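PDB 2FI9: outer membrane protein from Bartonella henselae, which is of unknown function but belongs to the DUF498/DUF598 family and folds as a small mixed alpha/beta domain. Local coordinates for residues A[38-42]-A[43-47]. Sequence-based numbering, arbitrary orientation.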
loop_
_atom_site.group_PDB
_atom_site.type_symbol
_atom_site.label_atom_id
_atom_site.label_comp_id
_atom_site.label_asym_id
_atom_site.label_seq_id
_atom_site.Cartn_x
_atom_site.Cartn_y
_atom_site.Cartn_z
ATOM N N ILE A 38 -1.882 4.775 -1.201
ATOM C CA ILE A 38 -2.302 3.455 -1.605
ATOM C C ILE A 38 -2.038 3.321 -3.127
ATOM O O ILE A 38 -2.273 4.254 -3.879
ATOM C CB ILE A 38 -3.771 3.214 -1.215
ATOM C CG1 ILE A 38 -4.065 1.723 -1.132
ATOM C CG2 ILE A 38 -4.748 3.928 -2.148
ATOM C CD1 ILE A 38 -5.325 1.438 -0.351
ATOM N N CYS A 39 -1.500 2.181 -3.543
ATOM C CA CYS A 39 -1.089 1.951 -4.913
ATOM C C CYS A 39 -1.864 0.758 -5.399
ATOM O O CYS A 39 -1.657 -0.358 -4.928
ATOM C CB CYS A 39 0.407 1.630 -4.973
ATOM S SG CYS A 39 1.465 2.839 -4.167
ATOM N N ILE A 40 -2.785 0.992 -6.317
ATOM C CA ILE A 40 -3.678 -0.061 -6.788
ATOM C C ILE A 40 -3.748 0.020 -8.326
ATOM O O ILE A 40 -3.237 0.978 -8.911
ATOM C CB ILE A 40 -5.063 0.049 -6.099
ATOM C CG1 ILE A 40 -5.628 1.468 -6.273
ATOM C CG2 ILE A 40 -4.921 -0.275 -4.625
ATOM C CD1 ILE A 40 -7.027 1.665 -5.683
ATOM N N PRO A 41 -4.294 -1.011 -8.996
ATOM C CA PRO A 41 -4.300 -0.929 -10.471
ATOM C C PRO A 41 -4.837 0.378 -11.068
ATOM O O PRO A 41 -4.353 0.797 -12.138
ATOM C CB PRO A 41 -5.154 -2.133 -10.878
ATOM C CG PRO A 41 -4.830 -3.124 -9.819
ATOM C CD PRO A 41 -4.828 -2.303 -8.530
ATOM N N SER A 42 -5.811 1.016 -10.406
ATOM C CA SER A 42 -6.409 2.267 -10.942
ATOM C C SER A 42 -5.570 3.526 -10.654
ATOM O O SER A 42 -5.883 4.608 -11.144
ATOM C CB SER A 42 -7.824 2.472 -10.404
ATOM O OG SER A 42 -7.791 2.760 -9.009
ATOM N N GLY A 43 -4.530 3.384 -9.835
ATOM C CA GLY A 43 -3.604 4.485 -9.612
ATOM C C GLY A 43 -2.993 4.557 -8.239
ATOM O O GLY A 43 -3.132 3.633 -7.429
ATOM N N ILE A 44 -2.312 5.665 -7.988
ATOM C CA ILE A 44 -1.730 5.956 -6.689
ATOM C C ILE A 44 -2.535 7.099 -6.096
ATOM O O ILE A 44 -2.627 8.169 -6.712
ATOM C CB ILE A 44 -0.247 6.379 -6.834
ATOM C CG1 ILE A 44 0.536 5.280 -7.566
ATOM C CG2 ILE A 44 0.381 6.669 -5.450
ATOM C CD1 ILE A 44 1.991 5.606 -7.873
ATOM N N TYR A 45 -3.106 6.884 -4.912
ATOM C CA TYR A 45 -3.970 7.865 -4.257
ATOM C C TYR A 45 -3.409 8.223 -2.885
ATOM O O TYR A 45 -2.879 7.356 -2.187
ATOM C CB TYR A 45 -5.362 7.273 -4.025
ATOM C CG TYR A 45 -6.075 6.782 -5.258
ATOM C CD1 TYR A 45 -7.057 7.556 -5.867
ATOM C CD2 TYR A 45 -5.787 5.532 -5.800
ATOM C CE1 TYR A 45 -7.730 7.108 -6.998
ATOM C CE2 TYR A 45 -6.447 5.067 -6.932
ATOM C CZ TYR A 45 -7.426 5.861 -7.517
ATOM O OH TYR A 45 -8.084 5.423 -8.643
ATOM N N GLY A 46 -3.534 9.485 -2.491
ATOM C CA GLY A 46 -3.246 9.849 -1.104
ATOM C C GLY A 46 -4.310 9.286 -0.181
ATOM O O GLY A 46 -5.497 9.244 -0.529
ATOM N N ILE A 47 -3.886 8.815 0.989
ATOM C CA ILE A 47 -4.823 8.473 2.043
ATOM C C ILE A 47 -4.356 9.096 3.353
ATOM O O ILE A 47 -3.158 9.145 3.662
ATOM C CB ILE A 47 -5.035 6.955 2.212
ATOM C CG1 ILE A 47 -3.723 6.208 2.079
ATOM C CG2 ILE A 47 -6.055 6.437 1.186
ATOM C CD1 ILE A 47 -3.668 4.975 2.889
#
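Y45 reaches back along its own hairpin to S42, and its CB, the CD2–CE2 side of its ring and its hydroxyl each meet something on the way. CB packs on I38 CG2 at 3.9 Å, as expected for cross-strand neighbours on one face of the sheet. With chi1 at -57°, CG stands beside the backbone N, the direction that leads toward the turn, and the ring leaves along the strand. The side chains of Y45 and I40 cross at about a right angle, with I40 CG1 and CD1 each 3.7 Å from Y45 CE2, and CD1 at an oblique position to the ring. The hydroxyl ends the run, with Y45 OH donating to S42 OG over 2.7 Å. Because S42 OG lies at the ring edge, in plane, the phenol C–O can address it without tilting the ring.

The frame beneath is a two-residue beta hairpin: a type I turn from I40 to G43 joins strands 36-40 and 43-47, whose short segments run nearly antiparallel. I38 and Y45 form a hydrogen-bonded antiparallel pair, with I38 N to Y45 O and Y45 N to I38 O both nearly straight. At the I40–G43 pair the two bonds differ. The I40 N–H points at G43 O almost in line (N–H···O 177°), whereas G43 N, at 2.9 Å from I40 O, sits well above that carbonyl's plane. G43 leaves the turn with a positive phi, in a backbone conformation that calls for glycine.

On the other face C39 SG touches I44 CG2 at 4.2 Å, in the intervening non-hydrogen-bonded pair. Between the backbones, I44 CA makes a CH···O contact with I38 O. Beyond the hairpin, S42 OG also hydrogen-bonds E65 OE2, and R61 lies in cation-pi contact with the Y45 ring.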